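Local coordinates for acyltransferase (Actinoplanes teichomyceticus, PDB 4Q38), which probably transfers long aliphatic acyl groups from coenzyme A to the amino sugar of the glycopeptide antibiotic teicoplanin, at residues S250-D255 and E295-Y300; Q257-L262 and N267-A272. All coordinates share one frame; numbering follows the deposited sequence. Where two conformers were deposited one is given.

Contact 1. Residues S250-D255 and E295-Y300; sequences SSWMLD and EFVFRY. With COA (coenzyme A), chain D.
W252 and F296 meet beside the pantetheine arm of coenzyme A, in the GNAT-like C-terminal domain, where the end of strand 246-251 comes near helix 290-298. The tight part lies where the indole nitrogen reaches the base of the phenylalanine side chain: W252 NE1 is 3.4 Å from F296 CB. The two rings are turned by only 21° but slid so far apart, with centroids 5.5 Å from each other, that they barely overlap, and the pantetheine carbonyl lies close to both side chains. W252 holds its CG between the backbone N and the carbonyl carbon (chi1 64°), which directs the indole at the helix and brings NE1 within 3.1 Å of the pantetheine carbonyl O5P in a bent hydrogen bond. Tryptophan suits the place, joining a broad apolar plane to a single donor. The phenyl ring of F296 offers a flat surface to the chain, with C2P 3.4 Å above its centre. At the thiol end S251 OG comes 3.1 Å from S1P while accepting from M253 N, an ST turn that fixes the hydroxyl.

Packing is looser at V297, whose CG2 lies over one indole face but no nearer than 4.4 Å to W252 CH2. Beyond it, where the helix ends, F298 and Y300 are partly exposed, as is E295, which is salt-bridged to R299 and K168. On the cofactor side, F296 O accepts from the adenine N6A at 3.0 Å. An indole donor and a backbone acceptor thus recognise an amide of the arm and the adenine by neutral hydrogen bonds.

Contact 2. Residues Q257-L262 and N267-A272; sequences QLEEYL and NIIQLA. With COA (coenzyme A), chain D.
I269 packs on L262, E259 and L258, joining a 3-10 turn to the first turn of helix 267-272, whose N-terminus holds the cofactor pyrophosphate, as in the GNAT fold. Its side chain points at the 257-262 segment. CG1 stands beside the backbone N, and a second bend at chi2 (-65°) folds CD1 over the turn, so that CD1 reaches E259 and L258 as well as L262. CG1 rests on L262 CB at 3.7 Å, while CD1 reaches E259 CG at 3.8 Å, crossing the glutamate chain at a slant. Isoleucine suits the place because its longer branch is apolar and can bend to follow the turn. E259 contributes only its methylene stem; the carboxylate lies beyond the contact in this exposed residue.

I268 divides its branches differently. CG2 packs against L258 CD1 at 3.9 Å, with the two side chains oblique to each other, whereas CG1 turns toward the pyrophosphate and sits 3.3 Å from COA O2A. L258 and L262 point at the helix and are also covered by L314 and S313 of helix 313-323, so these leucines are buried between two helices. The turn that carries them is tied by L258 O, which accepts from both Y261 N and L262 N. Y261 itself leads away, its ring roughly perpendicular to that of H321.

The polar work is done at the start of the helix, where the first-turn amides have no helical acceptor and probably suit the phosphate charge. N267 N donates to COA O1A at 2.8 Å. I268 N donates to COA O2A, on the same phosphate, at 3.1 Å. The second phosphate is taken by an asparagine amide: N267 ND2 donates to COA O4A over 2.9 Å, nearly straight at 165°.

How the contacts relate
Contact 2 is nested within the loop that contact 1 closes; their centres lie about 13 Å apart, and both touch the same coenzyme A. Contact 1 holds the adenine and the thiol-bearing arm; contact 2 anchors the pyrophosphate between them. The two also touch directly. W252 CH2 packs on I268 CD1 at 3.6 Å, and M253 O, at the turn after strand 246-251, meets L258 CD1 at 3.6 Å. I268 is thus shared, lying against the indole, the leucine and the phosphate. The bound decanoyl glucosamine touches S251 and M253 of contact 1 and I268 of contact 2, so both sites border the decanoylated sugar as well as the cofactor.

Contact 1. Residues S250-D255 and E295-Y300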
ATOM      1  N   SER A 250      -0.224   7.835 -11.535  1.00 28.44           N
ATOM      2  CA  SER A 250       0.739   7.094 -12.357  1.00 28.68           C
ATOM      3  C   SER A 250       0.320   5.629 -12.317  1.00 29.79           C
ATOM      4  O   SER A 250       0.189   5.054 -11.236  1.00 29.11           O
ATOM      5  CB  SER A 250       2.172   7.226 -11.832  1.00 30.43           C
ATOM      6  OG  SER A 250       2.595   8.573 -11.799  1.00 30.85           O
ATOM      7  N   SER A 251       0.080   5.028 -13.478  1.00 27.10           N
ATOM      8  CA  SER A 251      -0.481   3.684 -13.498  1.00 27.42           C
ATOM      9  C   SER A 251      -0.355   3.001 -14.847  1.00 28.18           C
ATOM     10  O   SER A 251      -0.357   3.649 -15.893  1.00 26.79           O
ATOM     11  CB  SER A 251      -1.965   3.723 -13.108  1.00 27.10           C
ATOM     12  OG  SER A 251      -2.501   2.413 -13.008  1.00 26.20           O
ATOM     13  N   TRP A 252      -0.272   1.677 -14.809  1.00 28.83           N
ATOM     14  CA  TRP A 252      -0.452   0.866 -16.012  1.00 28.50           C
ATOM     15  C   TRP A 252      -1.779   1.177 -16.691  1.00 29.92           C
ATOM     16  O   TRP A 252      -1.907   1.015 -17.912  1.00 28.36           O
ATOM     17  CB  TRP A 252      -0.369  -0.607 -15.645  1.00 27.86           C
ATOM     18  CG  TRP A 252      -1.469  -1.065 -14.714  1.00 27.63           C
ATOM     19  CD1 TRP A 252      -1.446  -1.100 -13.316  1.00 27.76           C
ATOM     20  CD2 TRP A 252      -2.801  -1.556 -15.082  1.00 27.58           C
ATOM     21  NE1 TRP A 252      -2.635  -1.563 -12.818  1.00 27.91           N
ATOM     22  CE2 TRP A 252      -3.490  -1.863 -13.818  1.00 27.05           C
ATOM     23  CE3 TRP A 252      -3.474  -1.764 -16.288  1.00 27.44           C
ATOM     24  CZ2 TRP A 252      -4.784  -2.360 -13.786  1.00 26.98           C
ATOM     25  CZ3 TRP A 252      -4.779  -2.260 -16.240  1.00 28.00           C
ATOM     26  CH2 TRP A 252      -5.418  -2.548 -15.017  1.00 28.59           C
ATOM     27  N   MET A 253      -2.755   1.649 -15.899  1.00 28.54           N
ATOM     28  CA  MET A 253      -4.131   1.935 -16.348  0.50 29.45           C
ATOM     29  C   MET A 253      -4.223   3.063 -17.354  1.00 28.33           C
ATOM     30  O   MET A 253      -5.183   3.147 -18.127  1.00 26.98           O
ATOM     31  CB  MET A 253      -4.994   2.386 -15.172  0.50 30.01           C
ATOM     32  CG  MET A 253      -5.632   1.302 -14.343  0.50 31.99           C
ATOM     33  SD  MET A 253      -6.617   2.172 -13.114  0.50 30.68           S
ATOM     34  CE  MET A 253      -6.361   1.110 -11.706  0.50 31.40           C
ATOM     35  N   LEU A 254      -3.255   3.964 -17.288  1.00 27.43           N
ATOM     36  CA  LEU A 254      -3.259   5.144 -18.122  1.00 27.03           C
ATOM     37  C   LEU A 254      -2.544   4.909 -19.450  1.00 28.08           C
ATOM     38  O   LEU A 254      -2.433   5.826 -20.244  1.00 29.13           O
ATOM     39  CB  LEU A 254      -2.631   6.323 -17.369  1.00 25.83           C
ATOM     40  CG  LEU A 254      -3.539   6.934 -16.289  1.00 25.86           C
ATOM     41  CD1 LEU A 254      -2.786   8.009 -15.508  1.00 25.50           C
ATOM     42  CD2 LEU A 254      -4.825   7.499 -16.897  1.00 25.21           C
ATOM     43  N   ASP A 255      -2.040   3.695 -19.665  1.00 28.02           N
ATOM     44  CA  ASP A 255      -1.348   3.342 -20.909  1.00 27.87           C
ATOM     45  C   ASP A 255      -2.332   3.290 -22.079  1.00 26.09           C
ATOM     46  O   ASP A 255      -3.182   2.408 -22.130  1.00 25.90           O
ATOM     47  CB  ASP A 255      -0.654   1.992 -20.761  1.00 29.58           C
ATOM     48  CG  ASP A 255       0.259   1.653 -21.949  1.00 30.97           C
ATOM     49  OD1 ASP A 255       0.164   2.303 -23.018  1.00 29.61           O
ATOM     50  OD2 ASP A 255       1.082   0.727 -21.797  1.00 30.92           O
ATOM     51  N   GLU A 295       1.872  -7.494 -12.005  1.00 29.56           N
ATOM     52  CA  GLU A 295       1.500  -7.479 -10.573  1.00 30.29           C
ATOM     53  C   GLU A 295      -0.001  -7.266 -10.418  1.00 30.76           C
ATOM     54  O   GLU A 295      -0.697  -8.080  -9.804  1.00 30.59           O
ATOM     55  CB  GLU A 295       2.290  -6.417  -9.794  1.00 30.06           C
ATOM     56  CG  GLU A 295       1.781  -6.116  -8.380  1.00 32.10           C
ATOM     57  CD  GLU A 295       1.970  -7.267  -7.392  1.00 32.84           C
ATOM     58  OE1 GLU A 295       2.814  -8.153  -7.638  1.00 32.65           O
ATOM     59  OE2 GLU A 295       1.262  -7.291  -6.364  1.00 32.13           O
ATOM     60  N   PHE A 296      -0.514  -6.190 -11.002  1.00 30.04           N
ATOM     61  CA  PHE A 296      -1.912  -5.832 -10.775  1.00 29.90           C
ATOM     62  C   PHE A 296      -2.973  -6.645 -11.505  1.00 30.74           C
ATOM     63  O   PHE A 296      -4.128  -6.705 -11.057  1.00 30.96           O
ATOM     64  CB  PHE A 296      -2.111  -4.328 -10.962  1.00 29.65           C
ATOM     65  CG  PHE A 296      -1.465  -3.521  -9.885  1.00 28.53           C
ATOM     66  CD1 PHE A 296      -1.983  -3.541  -8.583  1.00 29.41           C
ATOM     67  CD2 PHE A 296      -0.324  -2.778 -10.144  1.00 28.19           C
ATOM     68  CE1 PHE A 296      -1.382  -2.813  -7.565  1.00 27.56           C
ATOM     69  CE2 PHE A 296       0.289  -2.054  -9.130  1.00 29.25           C
ATOM     70  CZ  PHE A 296      -0.245  -2.069  -7.839  1.00 29.71           C
ATOM     71  N   VAL A 297      -2.590  -7.285 -12.604  1.00 30.71           N
ATOM     72  CA  VAL A 297      -3.526  -8.143 -13.327  1.00 32.73           C
ATOM     73  C   VAL A 297      -3.457  -9.592 -12.847  1.00 33.11           C
ATOM     74  O   VAL A 297      -4.478 -10.266 -12.793  1.00 36.07           O
ATOM     75  CB  VAL A 297      -3.342  -8.041 -14.864  1.00 32.44           C
ATOM     76  CG1 VAL A 297      -4.230  -9.029 -15.596  1.00 33.07           C
ATOM     77  CG2 VAL A 297      -3.675  -6.627 -15.333  1.00 32.53           C
ATOM     78  N   PHE A 298      -2.262 -10.061 -12.498  1.00 33.62           N
ATOM     79  CA  PHE A 298      -2.063 -11.473 -12.143  1.00 35.33           C
ATOM     80  C   PHE A 298      -1.423 -11.725 -10.777  1.00 36.30           C
ATOM     81  O   PHE A 298      -1.300 -12.884 -10.371  1.00 36.74           O
ATOM     82  CB  PHE A 298      -1.163 -12.161 -13.176  1.00 36.49           C
ATOM     83  CG  PHE A 298      -1.663 -12.085 -14.587  1.00 38.18           C
ATOM     84  CD1 PHE A 298      -2.728 -12.878 -15.011  1.00 38.98           C
ATOM     85  CD2 PHE A 298      -1.037 -11.245 -15.511  1.00 38.63           C
ATOM     86  CE1 PHE A 298      -3.171 -12.820 -16.329  1.00 39.22           C
ATOM     87  CE2 PHE A 298      -1.483 -11.185 -16.830  1.00 38.73           C
ATOM     88  CZ  PHE A 298      -2.546 -11.975 -17.235  1.00 37.42           C
ATOM     89  N   ARG A 299      -0.989 -10.668 -10.089  1.00 35.76           N
ATOM     90  CA  ARG A 299      -0.106 -10.802  -8.914  1.00 36.60           C
ATOM     91  C   ARG A 299       1.034 -11.743  -9.283  1.00 39.97           C
ATOM     92  O   ARG A 299       1.273 -12.761  -8.618  1.00 40.88           O
ATOM     93  CB  ARG A 299      -0.859 -11.312  -7.673  1.00 35.25           C
ATOM     94  CG  ARG A 299      -2.002 -10.424  -7.195  1.00 35.06           C
ATOM     95  CD  ARG A 299      -1.532  -9.037  -6.776  1.00 31.80           C
ATOM     96  NE  ARG A 299      -2.673  -8.131  -6.630  1.00 32.95           N
ATOM     97  CZ  ARG A 299      -2.582  -6.843  -6.320  1.00 31.09           C
ATOM     98  NH1 ARG A 299      -1.395  -6.290  -6.117  1.00 30.37           N
ATOM     99  NH2 ARG A 299      -3.683  -6.103  -6.221  1.00 31.41           N
ATOM    100  N   TYR A 300       1.722 -11.378 -10.361  1.00 40.14           N
ATOM    101  CA  TYR A 300       2.705 -12.228 -11.007  1.00 41.60           C
ATOM    102  C   TYR A 300       3.845 -12.605 -10.073  1.00 40.81           C
ATOM    103  O   TYR A 300       4.441 -11.746  -9.426  1.00 39.33           O
ATOM    104  CB  TYR A 300       3.255 -11.527 -12.247  1.00 41.75           C
ATOM    105  CG  TYR A 300       4.145 -12.391 -13.102  1.00 44.24           C
ATOM    106  CD1 TYR A 300       3.643 -13.532 -13.732  1.00 45.11           C
ATOM    107  CD2 TYR A 300       5.489 -12.067 -13.291  1.00 45.60           C
ATOM    108  CE1 TYR A 300       4.456 -14.327 -14.519  1.00 46.06           C
ATOM    109  CE2 TYR A 300       6.312 -12.859 -14.077  1.00 46.70           C
ATOM    110  CZ  TYR A 300       5.789 -13.987 -14.686  1.00 46.80           C
ATOM    111  OH  TYR A 300       6.600 -14.783 -15.465  1.00 49.64           O
TER
HETATM  112  N1A COA D 403      -7.286  -8.516 -13.322  1.00 39.29           N
HETATM  113  C2A COA D 403      -7.945  -9.273 -14.221  1.00 40.33           C
HETATM  114  N3A COA D 403      -8.930  -8.805 -15.009  1.00 38.99           N
HETATM  115  C4A COA D 403      -9.312  -7.505 -14.924  1.00 37.87           C
HETATM  116  C5A COA D 403      -8.640  -6.614 -13.962  1.00 37.22           C
HETATM  117  C6A COA D 403      -7.565  -7.204 -13.133  1.00 37.57           C
HETATM  118  N6A COA D 403      -6.871  -6.474 -12.225  1.00 36.43           N
HETATM  119  N7A COA D 403      -9.217  -5.406 -14.099  1.00 36.95           N
HETATM  120  C8A COA D 403     -10.166  -5.506 -15.057  1.00 36.87           C
HETATM  121  N9A COA D 403     -10.231  -6.763 -15.537  1.00 37.40           N
HETATM  122  C1B COA D 403     -11.134  -7.255 -16.605  1.00 36.43           C
HETATM  123  C2B COA D 403     -12.601  -6.973 -16.342  1.00 36.71           C
HETATM  124  O2B COA D 403     -13.190  -8.026 -15.584  1.00 37.57           O
HETATM  125  C3B COA D 403     -13.153  -6.861 -17.748  1.00 36.08           C
HETATM  126  O3B COA D 403     -13.267  -8.178 -18.293  1.00 38.92           O
HETATM  127  P3B COA D 403     -14.246  -8.560 -19.526  1.00 39.08           P
HETATM  128  O7A COA D 403     -15.605  -8.541 -18.897  1.00 39.41           O
HETATM  129  O8A COA D 403     -13.706  -9.899 -19.952  1.00 39.93           O
HETATM  130  O9A COA D 403     -14.032  -7.484 -20.564  1.00 41.36           O
HETATM  131  C4B COA D 403     -12.023  -6.153 -18.488  1.00 35.19           C
HETATM  132  O4B COA D 403     -10.827  -6.557 -17.817  1.00 34.78           O
HETATM  133  C5B COA D 403     -12.141  -4.626 -18.511  1.00 32.34           C
HETATM  134  O5B COA D 403     -12.089  -4.111 -17.170  1.00 31.51           O
HETATM  135  P1A COA D 403     -12.431  -2.587 -16.805  1.00 29.12           P
HETATM  136  O1A COA D 403     -13.915  -2.340 -16.807  1.00 28.40           O
HETATM  137  O2A COA D 403     -11.541  -1.724 -17.661  1.00 28.45           O
HETATM  138  O3A COA D 403     -11.883  -2.487 -15.280  1.00 29.50           O
HETATM  139  P2A COA D 403     -12.715  -2.854 -13.951  1.00 28.83           P
HETATM  140  O4A COA D 403     -13.490  -1.643 -13.505  1.00 27.58           O
HETATM  141  O5A COA D 403     -13.456  -4.155 -14.111  1.00 28.72           O
HETATM  142  O6A COA D 403     -11.495  -3.127 -12.935  1.00 29.18           O
HETATM  143  CBP COA D 403      -9.872  -2.306 -11.278  1.00 30.28           C
HETATM  144  CCP COA D 403     -10.588  -2.070 -12.604  1.00 28.99           C
HETATM  145  CDP COA D 403      -8.917  -1.134 -11.114  1.00 29.03           C
HETATM  146  CEP COA D 403     -10.901  -2.312 -10.166  1.00 29.27           C
HETATM  147  CAP COA D 403      -9.100  -3.647 -11.310  1.00 29.57           C
HETATM  148  OAP COA D 403      -8.230  -3.680 -12.443  1.00 29.57           O
HETATM  149  C9P COA D 403      -8.271  -3.983 -10.084  1.00 29.54           C
HETATM  150  O9P COA D 403      -8.811  -4.377  -9.064  1.00 30.15           O
HETATM  151  N8P COA D 403      -6.943  -3.867 -10.188  1.00 29.07           N
HETATM  152  C7P COA D 403      -6.052  -3.997  -9.047  1.00 28.37           C
HETATM  153  C6P COA D 403      -5.773  -2.636  -8.411  1.00 29.01           C
HETATM  154  C5P COA D 403      -5.011  -1.734  -9.370  1.00 28.13           C
HETATM  155  O5P COA D 403      -4.594  -2.168 -10.438  1.00 26.79           O
HETATM  156  N4P COA D 403      -4.853  -0.466  -8.983  1.00 27.76           N
HETATM  157  C3P COA D 403      -3.951   0.454  -9.669  1.00 29.20           C
HETATM  158  C2P COA D 403      -2.487   0.229  -9.322  1.00 30.95           C
HETATM  159  S1P COA D 403      -1.431   1.414 -10.222  1.00 35.24           S

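Contact 2. Residues Q257-L262 and N267-A272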
ATOM      1  N   GLN A 257      -2.039   2.196 -24.900  1.00 28.31           N
ATOM      2  CA  GLN A 257      -1.948   0.929 -25.633  1.00 28.53           C
ATOM      3  C   GLN A 257      -3.077  -0.045 -25.308  1.00 29.53           C
ATOM      4  O   GLN A 257      -3.339  -0.955 -26.081  1.00 29.31           O
ATOM      5  CB  GLN A 257      -0.616   0.246 -25.378  1.00 29.15           C
ATOM      6  CG  GLN A 257       0.585   0.958 -25.973  1.00 31.07           C
ATOM      7  CD  GLN A 257       1.871   0.239 -25.619  1.00 33.56           C
ATOM      8  OE1 GLN A 257       2.218   0.115 -24.439  1.00 34.58           O
ATOM      9  NE2 GLN A 257       2.574  -0.255 -26.630  1.00 30.85           N
ATOM     10  N   LEU A 258      -3.730   0.143 -24.158  1.00 28.85           N
ATOM     11  CA  LEU A 258      -4.865  -0.691 -23.763  1.00 28.72           C
ATOM     12  C   LEU A 258      -6.029  -0.579 -24.745  1.00 29.14           C
ATOM     13  O   LEU A 258      -6.839  -1.500 -24.865  1.00 30.62           O
ATOM     14  CB  LEU A 258      -5.352  -0.305 -22.360  1.00 28.63           C
ATOM     15  CG  LEU A 258      -4.445  -0.695 -21.199  1.00 29.74           C
ATOM     16  CD1 LEU A 258      -4.869   0.054 -19.936  1.00 30.65           C
ATOM     17  CD2 LEU A 258      -4.465  -2.204 -20.994  1.00 29.15           C
ATOM     18  N   GLU A 259      -6.105   0.555 -25.434  1.00 29.91           N
ATOM     19  CA  GLU A 259      -7.180   0.829 -26.398  1.00 31.76           C
ATOM     20  C   GLU A 259      -7.206  -0.152 -27.570  1.00 31.50           C
ATOM     21  O   GLU A 259      -8.258  -0.377 -28.166  1.00 33.26           O
ATOM     22  CB  GLU A 259      -7.083   2.269 -26.903  1.00 32.86           C
ATOM     23  CG  GLU A 259      -7.360   3.311 -25.823  1.00 35.09           C
ATOM     24  CD  GLU A 259      -6.627   4.628 -26.047  1.00 37.22           C
ATOM     25  OE1 GLU A 259      -6.424   5.348 -25.044  1.00 37.86           O
ATOM     26  OE2 GLU A 259      -6.245   4.946 -27.205  1.00 33.36           O
ATOM     27  N   GLU A 260      -6.053  -0.744 -27.873  1.00 32.61           N
ATOM     28  CA  GLU A 260      -5.949  -1.822 -28.862  1.00 34.72           C
ATOM     29  C   GLU A 260      -6.742  -3.070 -28.475  1.00 35.17           C
ATOM     30  O   GLU A 260      -7.157  -3.836 -29.344  1.00 32.33           O
ATOM     31  CB  GLU A 260      -4.489  -2.228 -29.063  1.00 35.34           C
ATOM     32  CG  GLU A 260      -3.691  -1.276 -29.939  1.00 37.92           C
ATOM     33  CD  GLU A 260      -2.397  -1.876 -30.453  1.00 37.97           C
ATOM     34  OE1 GLU A 260      -1.406  -1.125 -30.531  1.00 41.22           O
ATOM     35  OE2 GLU A 260      -2.361  -3.084 -30.785  1.00 39.83           O
ATOM     36  N   TYR A 261      -6.939  -3.277 -27.173  1.00 34.05           N
ATOM     37  CA  TYR A 261      -7.411  -4.570 -26.673  1.00 35.42           C
ATOM     38  C   TYR A 261      -8.745  -4.500 -25.948  1.00 36.86           C
ATOM     39  O   TYR A 261      -9.562  -5.406 -26.068  1.00 37.11           O
ATOM     40  CB  TYR A 261      -6.367  -5.196 -25.746  1.00 34.52           C
ATOM     41  CG  TYR A 261      -4.998  -5.343 -26.360  1.00 35.46           C
ATOM     42  CD1 TYR A 261      -4.664  -6.481 -27.105  1.00 35.96           C
ATOM     43  CD2 TYR A 261      -4.032  -4.352 -26.201  1.00 34.45           C
ATOM     44  CE1 TYR A 261      -3.408  -6.619 -27.674  1.00 35.84           C
ATOM     45  CE2 TYR A 261      -2.774  -4.484 -26.764  1.00 35.84           C
ATOM     46  CZ  TYR A 261      -2.472  -5.620 -27.502  1.00 35.54           C
ATOM     47  OH  TYR A 261      -1.226  -5.755 -28.058  1.00 36.78           O
ATOM     48  N   LEU A 262      -8.959  -3.429 -25.191  1.00 36.75           N
ATOM     49  CA  LEU A 262     -10.172  -3.293 -24.396  1.00 38.34           C
ATOM     50  C   LEU A 262     -11.237  -2.571 -25.189  1.00 41.97           C
ATOM     51  O   LEU A 262     -10.929  -1.679 -25.978  1.00 42.35           O
ATOM     52  CB  LEU A 262      -9.886  -2.557 -23.087  1.00 35.54           C
ATOM     53  CG  LEU A 262      -8.834  -3.193 -22.170  1.00 35.16           C
ATOM     54  CD1 LEU A 262      -8.598  -2.324 -20.940  1.00 33.55           C
ATOM     55  CD2 LEU A 262      -9.221  -4.612 -21.773  1.00 34.83           C
ATOM     56  N   ASN A 267     -14.313   0.095 -18.162  1.00 29.60           N
ATOM     57  CA  ASN A 267     -14.269   1.231 -17.239  1.00 28.33           C
ATOM     58  C   ASN A 267     -12.973   2.033 -17.367  1.00 27.80           C
ATOM     59  O   ASN A 267     -13.003   3.263 -17.367  1.00 27.40           O
ATOM     60  CB  ASN A 267     -14.461   0.749 -15.795  1.00 27.35           C
ATOM     61  CG  ASN A 267     -15.859   0.200 -15.555  1.00 27.84           C
ATOM     62  OD1 ASN A 267     -16.834   0.751 -16.053  1.00 27.01           O
ATOM     63  ND2 ASN A 267     -15.957  -0.892 -14.802  1.00 26.00           N
ATOM     64  N   ILE A 268     -11.852   1.325 -17.483  1.00 27.95           N
ATOM     65  CA  ILE A 268     -10.538   1.954 -17.680  1.00 29.70           C
ATOM     66  C   ILE A 268     -10.553   2.859 -18.920  1.00 30.92           C
ATOM     67  O   ILE A 268     -10.221   4.045 -18.835  1.00 30.69           O
ATOM     68  CB  ILE A 268      -9.407   0.899 -17.732  1.00 28.78           C
ATOM     69  CG1 ILE A 268      -9.221   0.277 -16.333  1.00 29.08           C
ATOM     70  CG2 ILE A 268      -8.095   1.514 -18.225  1.00 28.31           C
ATOM     71  CD1 ILE A 268      -8.369  -0.975 -16.281  1.00 28.87           C
ATOM     72  N   ILE A 269     -10.989   2.312 -20.053  1.00 30.84           N
ATOM     73  CA  ILE A 269     -11.025   3.083 -21.298  1.00 30.65           C
ATOM     74  C   ILE A 269     -11.874   4.341 -21.139  1.00 31.36           C
ATOM     75  O   ILE A 269     -11.377   5.452 -21.369  1.00 31.08           O
ATOM     76  CB  ILE A 269     -11.474   2.225 -22.508  1.00 31.03           C
ATOM     77  CG1 ILE A 269     -10.548   1.012 -22.674  1.00 30.46           C
ATOM     78  CG2 ILE A 269     -11.493   3.059 -23.794  1.00 33.04           C
ATOM     79  CD1 ILE A 269      -9.109   1.349 -23.024  1.00 31.32           C
ATOM     80  N   GLN A 270     -13.127   4.180 -20.702  1.00 30.93           N
ATOM     81  CA  GLN A 270     -14.042   5.317 -20.533  1.00 31.06           C
ATOM     82  C   GLN A 270     -13.454   6.402 -19.625  1.00 30.00           C
ATOM     83  O   GLN A 270     -13.453   7.583 -19.978  1.00 30.18           O
ATOM     84  CB  GLN A 270     -15.392   4.862 -19.964  1.00 33.68           C
ATOM     85  CG  GLN A 270     -16.208   3.941 -20.856  1.00 37.82           C
ATOM     86  CD  GLN A 270     -17.283   3.200 -20.076  1.00 42.18           C
ATOM     87  OE1 GLN A 270     -18.106   3.808 -19.385  1.00 44.09           O
ATOM     88  NE2 GLN A 270     -17.281   1.877 -20.182  1.00 47.88           N
ATOM     89  N   LEU A 271     -12.920   5.997 -18.474  1.00 27.43           N
ATOM     90  CA  LEU A 271     -12.438   6.967 -17.490  1.00 27.17           C
ATOM     91  C   LEU A 271     -11.074   7.588 -17.830  1.00 27.55           C
ATOM     92  O   LEU A 271     -10.849   8.760 -17.530  1.00 27.39           O
ATOM     93  CB  LEU A 271     -12.431   6.370 -16.071  1.00 26.56           C
ATOM     94  CG  LEU A 271     -13.794   5.923 -15.508  1.00 26.25           C
ATOM     95  CD1 LEU A 271     -13.596   5.150 -14.207  1.00 25.98           C
ATOM     96  CD2 LEU A 271     -14.726   7.111 -15.311  1.00 26.81           C
ATOM     97  N   ALA A 272     -10.178   6.820 -18.451  1.00 28.73           N
ATOM     98  CA  ALA A 272      -8.868   7.363 -18.880  1.00 30.74           C
ATOM     99  C   ALA A 272      -9.026   8.530 -19.858  1.00 31.43           C
ATOM    100  O   ALA A 272      -8.133   9.374 -19.979  1.00 31.16           O
ATOM    101  CB  ALA A 272      -7.981   6.274 -19.485  1.00 30.04           C
TER
HETATM  102  N1A COA D 403      -7.286  -8.516 -13.322  1.00 39.29           N
HETATM  103  C2A COA D 403      -7.945  -9.273 -14.221  1.00 40.33           C
HETATM  104  N3A COA D 403      -8.930  -8.805 -15.009  1.00 38.99           N
HETATM  105  C4A COA D 403      -9.312  -7.505 -14.924  1.00 37.87           C
HETATM  106  C5A COA D 403      -8.640  -6.614 -13.962  1.00 37.22           C
HETATM  107  C6A COA D 403      -7.565  -7.204 -13.133  1.00 37.57           C
HETATM  108  N6A COA D 403      -6.871  -6.474 -12.225  1.00 36.43           N
HETATM  109  N7A COA D 403      -9.217  -5.406 -14.099  1.00 36.95           N
HETATM  110  C8A COA D 403     -10.166  -5.506 -15.057  1.00 36.87           C
HETATM  111  N9A COA D 403     -10.231  -6.763 -15.537  1.00 37.40           N
HETATM  112  C1B COA D 403     -11.134  -7.255 -16.605  1.00 36.43           C
HETATM  113  C2B COA D 403     -12.601  -6.973 -16.342  1.00 36.71           C
HETATM  114  O2B COA D 403     -13.190  -8.026 -15.584  1.00 37.57           O
HETATM  115  C3B COA D 403     -13.153  -6.861 -17.748  1.00 36.08           C
HETATM  116  O3B COA D 403     -13.267  -8.178 -18.293  1.00 38.92           O
HETATM  117  P3B COA D 403     -14.246  -8.560 -19.526  1.00 39.08           P
HETATM  118  O7A COA D 403     -15.605  -8.541 -18.897  1.00 39.41           O
HETATM  119  O8A COA D 403     -13.706  -9.899 -19.952  1.00 39.93           O
HETATM  120  O9A COA D 403     -14.032  -7.484 -20.564  1.00 41.36           O
HETATM  121  C4B COA D 403     -12.023  -6.153 -18.488  1.00 35.19           C
HETATM  122  O4B COA D 403     -10.827  -6.557 -17.817  1.00 34.78           O
HETATM  123  C5B COA D 403     -12.141  -4.626 -18.511  1.00 32.34           C
HETATM  124  O5B COA D 403     -12.089  -4.111 -17.170  1.00 31.51           O
HETATM  125  P1A COA D 403     -12.431  -2.587 -16.805  1.00 29.12           P
HETATM  126  O1A COA D 403     -13.915  -2.340 -16.807  1.00 28.40           O
HETATM  127  O2A COA D 403     -11.541  -1.724 -17.661  1.00 28.45           O
HETATM  128  O3A COA D 403     -11.883  -2.487 -15.280  1.00 29.50           O
HETATM  129  P2A COA D 403     -12.715  -2.854 -13.951  1.00 28.83           P
HETATM  130  O4A COA D 403     -13.490  -1.643 -13.505  1.00 27.58           O
HETATM  131  O5A COA D 403     -13.456  -4.155 -14.111  1.00 28.72           O
HETATM  132  O6A COA D 403     -11.495  -3.127 -12.935  1.00 29.18           O
HETATM  133  CBP COA D 403      -9.872  -2.306 -11.278  1.00 30.28           C
HETATM  134  CCP COA D 403     -10.588  -2.070 -12.604  1.00 28.99           C
HETATM  135  CDP COA D 403      -8.917  -1.134 -11.114  1.00 29.03           C
HETATM  136  CEP COA D 403     -10.901  -2.312 -10.166  1.00 29.27           C
HETATM  137  CAP COA D 403      -9.100  -3.647 -11.310  1.00 29.57           C
HETATM  138  OAP COA D 403      -8.230  -3.680 -12.443  1.00 29.57           O
HETATM  139  C9P COA D 403      -8.271  -3.983 -10.084  1.00 29.54           C
HETATM  140  O9P COA D 403      -8.811  -4.377  -9.064  1.00 30.15           O
HETATM  141  N8P COA D 403      -6.943  -3.867 -10.188  1.00 29.07           N
HETATM  142  C7P COA D 403      -6.052  -3.997  -9.047  1.00 28.37           C
HETATM  143  C6P COA D 403      -5.773  -2.636  -8.411  1.00 29.01           C
HETATM  144  C5P COA D 403      -5.011  -1.734  -9.370  1.00 28.13           C
HETATM  145  O5P COA D 403      -4.594  -2.168 -10.438  1.00 26.79           O
HETATM  146  N4P COA D 403      -4.853  -0.466  -8.983  1.00 27.76           N
HETATM  147  C3P COA D 403      -3.951   0.454  -9.669  1.00 29.20           C
HETATM  148  C2P COA D 403      -2.487   0.229  -9.322  1.00 30.95           C
HETATM  149  S1P COA D 403      -1.431   1.414 -10.222  1.00 35.24           S